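PDB 3EH7: 4-hydroxybutyrate CoA-transferase from Porphyromonas gingivalis, which probably moves coenzyme A from an acyl-CoA thioester to a free carboxylate such as acetate. Local coordinates for residues Gly157-Gln162 and Ile180-Tyr185; Val16-Ala21 and Gln41-Ala46; Asp300-Ala305 and Ala348-Asn353; Gly354-Ala359 and Glu388-Val393. All blocks are in the same frame, centred on the assembly; numbering follows the deposited sequence.

Interaction 1: residues Gly157-Gln162 and Ile180-Tyr185; sequences GEINRQ and IVMADY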
loop_
_atom_site.group_PDB
_atom_site.type_symbol
_atom_site.label_atom_id
_atom_site.label_comp_id
_atom_site.label_asym_id
_atom_site.label_seq_id
_atom_site.Cartn_x
_atom_site.Cartn_y
_atom_site.Cartn_z
ATOM N N GLY A 157 32.557 -13.809 0.113
ATOM C CA GLY A 157 32.819 -12.485 -0.413
ATOM C C GLY A 157 33.700 -12.589 -1.639
ATOM O O GLY A 157 34.817 -13.092 -1.560
ATOM N N GLU A 158 33.199 -12.097 -2.768
ATOM C CA GLU A 158 33.975 -12.086 -4.008
ATOM C C GLU A 158 34.592 -10.709 -4.155
ATOM O O GLU A 158 33.902 -9.763 -4.544
ATOM C CB GLU A 158 33.081 -12.411 -5.212
ATOM C CG GLU A 158 33.832 -12.526 -6.526
ATOM C CD GLU A 158 33.031 -13.214 -7.622
ATOM O OE1 GLU A 158 32.575 -14.354 -7.405
ATOM O OE2 GLU A 158 32.860 -12.611 -8.700
ATOM N N ILE A 159 35.874 -10.586 -3.825
ATOM C CA ILE A 159 36.536 -9.284 -3.837
ATOM C C ILE A 159 37.125 -8.989 -5.221
ATOM O O ILE A 159 38.122 -9.569 -5.651
ATOM C CB ILE A 159 37.619 -9.162 -2.736
ATOM C CG1 ILE A 159 36.995 -9.411 -1.366
ATOM C CG2 ILE A 159 38.252 -7.791 -2.767
ATOM C CD1 ILE A 159 37.913 -9.029 -0.181
ATOM N N ASN A 160 36.474 -8.071 -5.918
ATOM C CA ASN A 160 36.854 -7.734 -7.277
ATOM C C ASN A 160 37.621 -6.402 -7.297
ATOM O O ASN A 160 37.156 -5.372 -6.774
ATOM C CB ASN A 160 35.582 -7.694 -8.132
ATOM C CG ASN A 160 35.835 -7.376 -9.603
ATOM O OD1 ASN A 160 36.973 -7.231 -10.079
ATOM N ND2 ASN A 160 34.732 -7.250 -10.338
ATOM N N ARG A 161 38.790 -6.426 -7.907
ATOM C CA ARG A 161 39.606 -5.210 -7.990
ATOM C C ARG A 161 38.840 -4.110 -8.713
ATOM O O ARG A 161 39.116 -2.931 -8.512
ATOM C CB ARG A 161 40.926 -5.429 -8.731
ATOM C CG ARG A 161 41.754 -6.659 -8.369
ATOM C CD ARG A 161 41.868 -6.906 -6.920
ATOM N NE ARG A 161 43.010 -7.755 -6.591
ATOM C CZ ARG A 161 43.133 -9.045 -6.889
ATOM N NH1 ARG A 161 44.242 -9.686 -6.544
ATOM N NH2 ARG A 161 42.168 -9.710 -7.522
ATOM N N GLN A 162 37.883 -4.501 -9.551
ATOM C CA GLN A 162 37.140 -3.539 -10.351
ATOM C C GLN A 162 35.785 -3.161 -9.769
ATOM O O GLN A 162 35.099 -2.328 -10.351
ATOM C CB GLN A 162 37.014 -4.046 -11.792
ATOM C CG GLN A 162 38.368 -4.227 -12.450
ATOM C CD GLN A 162 38.291 -4.410 -13.940
ATOM O OE1 GLN A 162 37.532 -3.711 -14.612
ATOM N NE2 GLN A 162 39.085 -5.354 -14.480
ATOM N N ILE A 180 36.820 -16.008 1.003
ATOM C CA ILE A 180 37.137 -14.884 0.132
ATOM C C ILE A 180 37.614 -15.416 -1.229
ATOM O O ILE A 180 38.538 -16.222 -1.316
ATOM C CB ILE A 180 38.221 -13.987 0.730
ATOM C CG1 ILE A 180 37.705 -13.305 1.996
ATOM C CG2 ILE A 180 38.645 -12.927 -0.278
ATOM C CD1 ILE A 180 38.848 -12.777 2.887
ATOM N N VAL A 181 36.961 -14.960 -2.283
ATOM C CA VAL A 181 37.340 -15.342 -3.622
ATOM C C VAL A 181 37.859 -14.101 -4.351
ATOM O O VAL A 181 37.103 -13.141 -4.563
ATOM C CB VAL A 181 36.116 -15.937 -4.340
ATOM C CG1 VAL A 181 36.440 -16.172 -5.815
ATOM C CG2 VAL A 181 35.677 -17.226 -3.638
HETATM N N MSE A 182 39.137 -14.093 -4.715
HETATM C CA MSE A 182 39.684 -12.913 -5.391
HETATM C C MSE A 182 39.255 -12.866 -6.868
HETATM O O MSE A 182 39.094 -13.901 -7.521
HETATM C CB MSE A 182 41.223 -12.837 -5.251
HETATM C CG MSE A 182 41.765 -12.728 -3.789
HETATM SE SE MSE A 182 40.933 -11.344 -2.731
HETATM C CE MSE A 182 41.464 -9.832 -3.879
ATOM N N ALA A 183 39.053 -11.664 -7.389
ATOM C CA ALA A 183 38.688 -11.508 -8.798
ATOM C C ALA A 183 39.175 -10.181 -9.405
ATOM O O ALA A 183 39.562 -9.253 -8.695
ATOM C CB ALA A 183 37.203 -11.654 -8.960
ATOM N N ASP A 184 39.145 -10.104 -10.732
ATOM C CA ASP A 184 39.494 -8.871 -11.444
ATOM C C ASP A 184 38.796 -8.861 -12.803
ATOM O O ASP A 184 39.269 -9.441 -13.770
ATOM C CB ASP A 184 41.020 -8.756 -11.583
ATOM C CG ASP A 184 41.469 -7.415 -12.185
ATOM O OD1 ASP A 184 40.635 -6.488 -12.310
ATOM O OD2 ASP A 184 42.670 -7.308 -12.537
ATOM N N TYR A 185 37.634 -8.240 -12.871
ATOM C CA TYR A 185 36.869 -8.296 -14.104
ATOM C C TYR A 185 35.907 -7.139 -14.105
ATOM O O TYR A 185 35.497 -6.692 -13.043
ATOM C CB TYR A 185 36.124 -9.638 -14.266
ATOM C CG TYR A 185 35.105 -9.941 -13.185
ATOM C CD1 TYR A 185 33.898 -9.236 -13.112
ATOM C CD2 TYR A 185 35.345 -10.920 -12.232
ATOM C CE1 TYR A 185 32.967 -9.491 -12.120
ATOM C CE2 TYR A 185 34.423 -11.180 -11.219
ATOM C CZ TYR A 185 33.234 -10.459 -11.162
ATOM O OH TYR A 185 32.285 -10.705 -10.177
#
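E158 and Y185 cross at about a right angle. E158 CG is anti to the backbone N (chi1 -175°) and the chain runs on extended, carrying the carboxylate to the edge of the Y185 ring, the two planes 83° apart. Y185 OH donates to E158 OE2 in a bond modelled as very short, 2.5 Å. The same carboxylate accepts from S42 N and C43 N, and Y185 OH also bonds to Q41 N. N160 ND2 instead sits 3.3 Å above one ring face, offset toward the rim. It donates to Y185 O at 2.9 Å and is also bonded to Q126. N160 OD1 takes Y185 N and Q162 N from opposite faces of its plane; the latter bond closes an Asx turn. R161 bends back over M182, a selenomethionine whose CE lies 3.5 Å above the centre of the guanidinium. R161 N and NH2 reach A183 O from opposite faces of its plane, NH2 at 2.9 Å. Q162 NE2 meets D184 OD1 at 2.9 Å from above the carboxylate plane. Four backbone bonds, the last from R161 N, join the segments. These are the C-terminal ends of two adjacent inner strands in the parallel alpha/beta sheet of the N-terminal domain.

Interaction 2: residues Val16-Ala21 and Gln41-Ala46; sequences VSAEEA and QSCVDA
A18 and A46 bring together two helices, 18-22 and 41-49, that pack on the same parallel sheet of the N-terminal alpha/beta domain. The contact is small, burying 168 Å² in all, and no hydrogen bond joins the two segments.

The apolar part centres on methyl groups. A18 CB points toward the other helix and lies 3.9 Å from A46 CB. It also meets S42 CB at 4.1 Å, while C43 SG is a looser neighbour at 4.4 Å. With so little side chain on either helix, the backbones come close: the CA atoms of A18 and C43 are 5.0 Å apart. V181 of the sheet touches A18, A21 and C43, and I156 touches A21 and C43. These two residues form the floor under the helix pair. V22, one residue beyond A21, adds to the packing by touching C43 and A46.

A second set of contacts runs from methyl to main chain. A46 CB rests 3.6 Å from A18 O and also comes near E19 N. Such contacts are van der Waals packing.

Polar bonds are made around the contact. S17 is the N-cap of helix 18-22, and its OG accepts from E20 N at 3.0 Å. E19 extends away from the backbone, and its OE2 reaches Q50 NE2, just after helix 41-49. The carbonyl of S42 serves its own helix by accepting from A46 N, and A18 CB sits 3.5 Å from that same S42 O.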
loop_
_atom_site.group_PDB
_atom_site.type_symbol
_atom_site.label_atom_id
_atom_site.label_comp_id
_atom_site.label_asym_id
_atom_site.label_seq_id
_atom_site.Cartn_x
_atom_site.Cartn_y
_atom_site.Cartn_z
ATOM N N VAL A 16 40.313 -18.417 -1.261
ATOM C CA VAL A 16 40.202 -19.702 -1.963
ATOM C C VAL A 16 39.752 -19.424 -3.385
ATOM O O VAL A 16 39.384 -18.305 -3.716
ATOM C CB VAL A 16 39.170 -20.666 -1.292
ATOM C CG1 VAL A 16 39.499 -20.903 0.180
ATOM C CG2 VAL A 16 37.777 -20.139 -1.457
ATOM N N SER A 17 39.787 -20.451 -4.219
ATOM C CA SER A 17 39.283 -20.317 -5.566
ATOM C C SER A 17 37.758 -20.303 -5.496
ATOM O O SER A 17 37.184 -20.783 -4.504
ATOM C CB SER A 17 39.754 -21.477 -6.423
ATOM O OG SER A 17 38.984 -22.629 -6.144
ATOM N N ALA A 18 37.131 -19.760 -6.546
ATOM C CA ALA A 18 35.668 -19.748 -6.703
ATOM C C ALA A 18 35.064 -21.146 -6.555
ATOM O O ALA A 18 34.020 -21.319 -5.924
ATOM C CB ALA A 18 35.273 -19.160 -8.075
ATOM N N GLU A 19 35.732 -22.128 -7.155
ATOM C CA GLU A 19 35.301 -23.523 -7.116
ATOM C C GLU A 19 35.346 -24.100 -5.689
ATOM O O GLU A 19 34.422 -24.793 -5.261
ATOM C CB GLU A 19 36.186 -24.353 -8.065
ATOM C CG GLU A 19 36.142 -25.863 -7.827
ATOM C CD GLU A 19 36.695 -26.692 -8.996
ATOM O OE1 GLU A 19 37.701 -27.394 -8.785
ATOM O OE2 GLU A 19 36.118 -26.649 -10.117
ATOM N N GLU A 20 36.447 -23.838 -4.982
ATOM C CA GLU A 20 36.601 -24.230 -3.580
ATOM C C GLU A 20 35.507 -23.577 -2.696
ATOM O O GLU A 20 34.895 -24.250 -1.868
ATOM C CB GLU A 20 37.993 -23.830 -3.100
ATOM C CG GLU A 20 38.299 -24.038 -1.613
ATOM C CD GLU A 20 38.084 -25.469 -1.129
ATOM O OE1 GLU A 20 38.224 -26.415 -1.955
ATOM O OE2 GLU A 20 37.781 -25.628 0.086
ATOM N N ALA A 21 35.258 -22.287 -2.896
ATOM C CA ALA A 21 34.248 -21.560 -2.108
ATOM C C ALA A 21 32.847 -22.159 -2.266
ATOM O O ALA A 21 32.234 -22.524 -1.268
ATOM C CB ALA A 21 34.239 -20.029 -2.444
ATOM N N GLN A 41 30.371 -12.758 -10.610
ATOM C CA GLN A 41 30.542 -13.555 -11.819
ATOM C C GLN A 41 31.412 -14.800 -11.661
ATOM O O GLN A 41 31.072 -15.834 -12.242
ATOM C CB GLN A 41 31.071 -12.690 -12.974
ATOM C CG GLN A 41 30.120 -11.590 -13.368
ATOM C CD GLN A 41 30.727 -10.611 -14.343
ATOM O OE1 GLN A 41 31.542 -10.993 -15.204
ATOM N NE2 GLN A 41 30.348 -9.328 -14.210
ATOM N N SER A 42 32.518 -14.726 -10.911
ATOM C CA SER A 42 33.395 -15.909 -10.736
ATOM C C SER A 42 32.712 -17.047 -9.991
ATOM O O SER A 42 32.837 -18.223 -10.372
ATOM C CB SER A 42 34.684 -15.572 -9.991
ATOM O OG SER A 42 35.363 -14.544 -10.655
ATOM N N CYS A 43 31.984 -16.714 -8.935
ATOM C CA CYS A 43 31.288 -17.749 -8.169
ATOM C C CYS A 43 30.121 -18.316 -8.948
ATOM O O CYS A 43 29.854 -19.505 -8.862
ATOM C CB CYS A 43 30.834 -17.243 -6.810
ATOM S SG CYS A 43 32.233 -16.968 -5.684
ATOM N N VAL A 44 29.435 -17.477 -9.719
ATOM C CA VAL A 44 28.339 -17.968 -10.543
ATOM C C VAL A 44 28.869 -18.965 -11.560
ATOM O O VAL A 44 28.263 -20.013 -11.761
ATOM C CB VAL A 44 27.555 -16.842 -11.251
ATOM C CG1 VAL A 44 26.711 -17.421 -12.405
ATOM C CG2 VAL A 44 26.647 -16.145 -10.277
ATOM N N ASP A 45 30.006 -18.664 -12.184
ATOM C CA ASP A 45 30.608 -19.605 -13.134
ATOM C C ASP A 45 30.940 -20.927 -12.469
ATOM O O ASP A 45 30.693 -21.989 -13.031
ATOM C CB ASP A 45 31.895 -19.054 -13.736
ATOM C CG ASP A 45 31.654 -17.965 -14.746
ATOM O OD1 ASP A 45 30.484 -17.642 -15.020
ATOM O OD2 ASP A 45 32.647 -17.421 -15.274
ATOM N N ALA A 46 31.526 -20.859 -11.277
ATOM C CA ALA A 46 31.816 -22.058 -10.499
ATOM C C ALA A 46 30.533 -22.822 -10.147
ATOM O O ALA A 46 30.507 -24.044 -10.207
ATOM C CB ALA A 46 32.606 -21.703 -9.234
#

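Interaction 3: residues Asp300-Ala305 and Ala348-Asn353; sequences DPRVIA and AAWSKN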
loop_
_atom_site.group_PDB
_atom_site.type_symbol
_atom_site.label_atom_id
_atom_site.label_comp_id
_atom_site.label_asym_id
_atom_site.label_seq_id
_atom_site.Cartn_x
_atom_site.Cartn_y
_atom_site.Cartn_z
ATOM N N ASP A 300 11.788 2.490 2.011
ATOM C CA ASP A 300 10.741 2.559 3.010
ATOM C C ASP A 300 9.878 3.789 2.679
ATOM O O ASP A 300 10.396 4.892 2.591
ATOM C CB ASP A 300 11.337 2.730 4.371
ATOM C CG ASP A 300 10.291 2.666 5.480
ATOM O OD1 ASP A 300 9.122 3.108 5.320
ATOM O OD2 ASP A 300 10.652 2.172 6.528
ATOM N N PRO A 301 8.582 3.589 2.438
ATOM C CA PRO A 301 7.742 4.763 2.146
ATOM C C PRO A 301 7.886 5.901 3.163
ATOM O O PRO A 301 7.831 7.068 2.789
ATOM C CB PRO A 301 6.346 4.173 2.126
ATOM C CG PRO A 301 6.558 2.756 1.616
ATOM C CD PRO A 301 7.804 2.337 2.370
ATOM N N ARG A 302 8.090 5.573 4.437
ATOM C CA ARG A 302 8.274 6.605 5.470
ATOM C C ARG A 302 9.582 7.387 5.334
ATOM O O ARG A 302 9.672 8.508 5.777
ATOM C CB ARG A 302 8.180 5.984 6.854
ATOM C CG ARG A 302 6.819 5.313 7.096
ATOM C CD ARG A 302 6.895 4.356 8.255
ATOM N NE ARG A 302 7.802 3.247 7.981
ATOM C CZ ARG A 302 8.031 2.253 8.833
ATOM N NH1 ARG A 302 7.433 2.237 10.015
ATOM N NH2 ARG A 302 8.882 1.285 8.522
ATOM N N VAL A 303 10.601 6.780 4.727
ATOM C CA VAL A 303 11.876 7.465 4.493
ATOM C C VAL A 303 11.800 8.256 3.204
ATOM O O VAL A 303 12.216 9.421 3.146
ATOM C CB VAL A 303 13.059 6.476 4.415
ATOM C CG1 VAL A 303 14.335 7.221 4.024
ATOM C CG2 VAL A 303 13.213 5.737 5.765
ATOM N N ILE A 304 11.269 7.615 2.166
ATOM C CA ILE A 304 11.037 8.296 0.910
ATOM C C ILE A 304 10.268 9.586 1.184
ATOM O O ILE A 304 10.645 10.669 0.676
ATOM C CB ILE A 304 10.224 7.425 -0.107
ATOM C CG1 ILE A 304 11.004 6.159 -0.511
ATOM C CG2 ILE A 304 9.891 8.249 -1.351
ATOM C CD1 ILE A 304 10.152 5.050 -1.131
ATOM N N ALA A 305 9.207 9.486 1.986
ATOM C CA ALA A 305 8.333 10.653 2.307
ATOM C C ALA A 305 9.031 11.858 2.926
ATOM O O ALA A 305 8.499 12.986 2.880
ATOM C CB ALA A 305 7.194 10.221 3.250
ATOM N N ALA A 348 5.843 8.593 -2.417
ATOM C CA ALA A 348 5.512 9.877 -3.086
ATOM C C ALA A 348 4.194 10.444 -2.556
ATOM O O ALA A 348 4.015 11.676 -2.427
ATOM C CB ALA A 348 5.435 9.692 -4.648
ATOM N N ALA A 349 3.257 9.550 -2.261
ATOM C CA ALA A 349 1.947 9.958 -1.758
ATOM C C ALA A 349 2.106 10.692 -0.415
ATOM O O ALA A 349 1.307 11.498 -0.116
ATOM C CB ALA A 349 1.046 8.742 -1.579
ATOM N N TRP A 350 3.143 10.405 0.384
ATOM C CA TRP A 350 3.347 11.171 1.625
ATOM C C TRP A 350 4.374 12.295 1.528
ATOM O O TRP A 350 4.585 13.007 2.476
ATOM C CB TRP A 350 3.690 10.239 2.777
ATOM C CG TRP A 350 2.558 9.349 3.167
ATOM C CD1 TRP A 350 1.236 9.621 3.060
ATOM C CD2 TRP A 350 2.658 8.041 3.738
ATOM N NE1 TRP A 350 0.502 8.565 3.526
ATOM C CE2 TRP A 350 1.347 7.586 3.961
ATOM C CE3 TRP A 350 3.731 7.216 4.090
ATOM C CZ2 TRP A 350 1.065 6.340 4.525
ATOM C CZ3 TRP A 350 3.454 5.975 4.656
ATOM C CH2 TRP A 350 2.119 5.543 4.841
ATOM N N SER A 351 5.022 12.444 0.382
ATOM C CA SER A 351 5.989 13.516 0.167
ATOM C C SER A 351 5.219 14.792 -0.027
ATOM O O SER A 351 4.215 14.786 -0.742
ATOM C CB SER A 351 6.800 13.275 -1.109
ATOM O OG SER A 351 7.682 14.358 -1.390
ATOM N N LYS A 352 5.700 15.875 0.567
ATOM C CA LYS A 352 5.128 17.200 0.322
ATOM C C LYS A 352 5.176 17.511 -1.172
ATOM O O LYS A 352 6.239 17.425 -1.784
ATOM C CB LYS A 352 5.859 18.271 1.120
ATOM C CG LYS A 352 5.241 19.689 0.950
ATOM C CD LYS A 352 5.967 20.743 1.751
ATOM C CE LYS A 352 5.457 22.178 1.407
ATOM N NZ LYS A 352 6.494 23.091 0.749
ATOM N N ASN A 353 4.007 17.802 -1.749
ATOM C CA ASN A 353 3.824 18.004 -3.186
ATOM C C ASN A 353 4.342 16.828 -4.028
ATOM O O ASN A 353 4.769 17.013 -5.156
ATOM C CB ASN A 353 4.483 19.322 -3.616
ATOM C CG ASN A 353 4.317 19.621 -5.107
ATOM O OD1 ASN A 353 3.280 19.322 -5.716
ATOM N ND2 ASN A 353 5.357 20.214 -5.709
HETATM O O HOH W 1 7.887 15.672 2.425
#
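A348 meets I304 at the start of the contact, where I304 CG2 comes within 4.2 Å of A348 N. The A348 methyl itself points away from helix 301-304.

W350 carries most of the contact. Its CB touches A305 CB at 3.5 Å. Its CG lies beside the backbone N (chi1 -67°), and from there the indole extends to P301 and R302. Its CZ3 lies obliquely to P301 CB and R302 CG, each 4.2 Å away. R302 is held in place by D300, the N-cap residue of the short helix. NE and NH2 of R302 grip the carboxylate side-on, one nitrogen to each oxygen, both on syn lone pairs. D300 OD1 also accepts from R302 N at 2.8 Å, which caps the helix.

S351 follows, with its CA 3.7 Å from A305 O. Its OG bonds to N307 O and M310 N, which follow helix 301-304 in the same chain. K352 N then reaches A305 O through a water that donates to the carbonyl at 2.8 Å and accepts from the amide.

The contact lies at the dimer interface. W350 makes a cation-pi contact with R302 of the second subunit, and R302 does the same with W350 of that subunit. The salt bridge to D300 would hold the guanidinium that the partner indole meets, and the carboxylate would partly offset its charge.

Interaction 4: residues Gly354-Ala359 and Glu388-Val393; sequences GKSIMA and EVDYVV
S356, M358, Y391 and V393 supply the backbone bonds that join these two strands in parallel. Y391 N donates to S356 O, M358 N to Y391 O, and V393 N to M358 O at 2.8 Å.

D390, just before its strand, continues the polar network at the N-terminal end of the ladder. With CG anti to the backbone N (chi1 -175°), its carboxylate carbon is turned toward S356. OD2 accepts from S356 N at 3.1 Å, on its anti side and 28° out of the carboxylate plane. A water donates to both D390 OD2 and G354 O. A second water accepts from D390 N, donates to Y391 O and is hydrogen-bonded to S356 OG at 3.0 Å. D390 OD1 bonds to Q400 NE2.

Apolar contacts line the face that carries I357, A359, Y391 and V393. I357 CG2 and V393 CG2, 3.4 Å apart, are closer than usual van der Waals contact. I357 CG1 meets Y391 CB at 4.0 Å. The extended K355 chain runs past the ring, CD 3.9 Å from Y391 CE1, and its NZ bonds to L209 O. Helix 197-208 packs on A359 and V393, while M358, a selenomethionine, faces helix 341-350. Helices on both faces of a largely parallel sheet mark this as the alpha/beta core of the C-terminal domain.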
loop_
_atom_site.group_PDB
_atom_site.type_symbol
_atom_site.label_atom_id
_atom_site.label_comp_id
_atom_site.label_asym_id
_atom_site.label_seq_id
_atom_site.Cartn_x
_atom_site.Cartn_y
_atom_site.Cartn_z
ATOM N N GLY A 354 4.312 15.617 -3.471
ATOM C CA GLY A 354 4.751 14.429 -4.181
ATOM C C GLY A 354 3.858 13.998 -5.347
ATOM O O GLY A 354 2.655 14.297 -5.367
ATOM N N LYS A 355 4.463 13.306 -6.323
ATOM C CA LYS A 355 3.787 12.826 -7.530
ATOM C C LYS A 355 4.360 11.472 -7.852
ATOM O O LYS A 355 5.532 11.302 -7.709
ATOM C CB LYS A 355 4.126 13.707 -8.742
ATOM C CG LYS A 355 3.877 15.184 -8.533
ATOM C CD LYS A 355 3.985 16.001 -9.828
ATOM C CE LYS A 355 4.032 17.463 -9.460
ATOM N NZ LYS A 355 4.111 18.407 -10.613
ATOM N N SER A 356 3.541 10.511 -8.272
ATOM C CA SER A 356 4.065 9.359 -8.924
ATOM C C SER A 356 3.446 9.260 -10.298
ATOM O O SER A 356 2.267 9.607 -10.531
ATOM C CB SER A 356 3.831 8.087 -8.130
ATOM O OG SER A 356 2.516 7.670 -8.211
ATOM N N ILE A 357 4.280 8.787 -11.209
ATOM C CA ILE A 357 3.953 8.677 -12.612
ATOM C C ILE A 357 4.187 7.255 -13.073
ATOM O O ILE A 357 5.244 6.672 -12.825
ATOM C CB ILE A 357 4.854 9.625 -13.468
ATOM C CG1 ILE A 357 4.658 11.068 -13.013
ATOM C CG2 ILE A 357 4.559 9.446 -14.966
ATOM C CD1 ILE A 357 5.785 12.003 -13.378
HETATM N N MSE A 358 3.187 6.697 -13.726
HETATM C CA MSE A 358 3.313 5.448 -14.482
HETATM C C MSE A 358 3.460 5.882 -15.968
HETATM O O MSE A 358 2.506 6.308 -16.570
HETATM C CB MSE A 358 2.088 4.579 -14.280
HETATM C CG MSE A 358 1.942 4.021 -12.827
HETATM SE SE MSE A 358 3.446 2.815 -12.459
HETATM C CE MSE A 358 3.268 2.751 -10.540
ATOM N N ALA A 359 4.678 5.804 -16.485
ATOM C CA ALA A 359 5.059 6.255 -17.822
ATOM C C ALA A 359 5.250 5.031 -18.715
ATOM O O ALA A 359 6.150 4.177 -18.478
ATOM C CB ALA A 359 6.342 7.061 -17.759
ATOM N N GLU A 388 -4.369 3.824 -5.357
ATOM C CA GLU A 388 -3.147 4.612 -5.163
ATOM C C GLU A 388 -2.481 5.198 -6.404
ATOM O O GLU A 388 -1.588 6.041 -6.290
ATOM C CB GLU A 388 -2.127 3.845 -4.329
ATOM C CG GLU A 388 -1.788 2.472 -4.805
ATOM C CD GLU A 388 -1.061 1.689 -3.765
ATOM O OE1 GLU A 388 -0.564 2.361 -2.824
ATOM O OE2 GLU A 388 -0.948 0.429 -3.921
ATOM N N VAL A 389 -2.926 4.794 -7.588
ATOM C CA VAL A 389 -2.309 5.294 -8.823
ATOM C C VAL A 389 -2.539 6.809 -8.886
ATOM O O VAL A 389 -3.582 7.279 -8.431
ATOM C CB VAL A 389 -2.890 4.534 -10.028
ATOM C CG1 VAL A 389 -4.436 4.727 -10.083
ATOM C CG2 VAL A 389 -2.199 4.968 -11.343
ATOM N N ASP A 390 -1.575 7.575 -9.416
ATOM C CA ASP A 390 -1.638 9.029 -9.420
ATOM C C ASP A 390 -1.691 9.485 -10.900
ATOM O O ASP A 390 -2.769 9.461 -11.493
ATOM C CB ASP A 390 -0.413 9.526 -8.639
ATOM C CG ASP A 390 -0.378 11.007 -8.431
ATOM O OD1 ASP A 390 -1.370 11.674 -8.784
ATOM O OD2 ASP A 390 0.659 11.479 -7.859
ATOM N N TYR A 391 -0.545 9.805 -11.509
ATOM C CA TYR A 391 -0.439 10.123 -12.935
ATOM C C TYR A 391 -0.124 8.920 -13.792
ATOM O O TYR A 391 0.662 8.016 -13.411
ATOM C CB TYR A 391 0.683 11.130 -13.185
ATOM C CG TYR A 391 0.472 12.504 -12.616
ATOM C CD1 TYR A 391 0.928 12.816 -11.337
ATOM C CD2 TYR A 391 -0.136 13.509 -13.364
ATOM C CE1 TYR A 391 0.756 14.087 -10.794
ATOM C CE2 TYR A 391 -0.310 14.805 -12.844
ATOM C CZ TYR A 391 0.144 15.070 -11.558
ATOM O OH TYR A 391 0.002 16.287 -11.009
ATOM N N VAL A 392 -0.708 8.916 -14.980
ATOM C CA VAL A 392 -0.362 7.948 -16.000
ATOM C C VAL A 392 0.025 8.731 -17.233
ATOM O O VAL A 392 -0.662 9.681 -17.602
ATOM C CB VAL A 392 -1.537 6.997 -16.312
ATOM C CG1 VAL A 392 -1.200 6.082 -17.500
ATOM C CG2 VAL A 392 -1.919 6.178 -15.054
ATOM N N VAL A 393 1.140 8.359 -17.854
ATOM C CA VAL A 393 1.673 9.112 -18.996
ATOM C C VAL A 393 2.005 8.202 -20.169
ATOM O O VAL A 393 2.715 7.192 -20.005
ATOM C CB VAL A 393 2.961 9.892 -18.612
ATOM C CG1 VAL A 393 3.507 10.631 -19.812
ATOM C CG2 VAL A 393 2.704 10.871 -17.443
HETATM O O HOH W 2 0.404 13.984 -6.943
HETATM O O HOH W 3 0.989 6.730 -10.663
#

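The four contacts form two pairs. Interactions 1 and 2 touch, with centres about 10 Å apart: I180 O lies 2.8 Å from V16 N and Y185 OH 2.8 Å from Q41 N, both probable hydrogen bonds, and V181 CG2 packs on A21 CB. The strands of interaction 1 thus carry the helices of interaction 2. Interactions 3 and 4 have centres about 14 Å apart. There, helix 341-350 leads into strand 355-359, and A348 CB lies 3.5 Å from K355 O. The pairs lie on opposite sides of the chain's centre, with centres about 37 to 43 Å apart. Interactions 3 and 4 both reach the second subunit, through the R302-W350 cation-pi contacts and a salt bridge from E388 to R346 of that subunit.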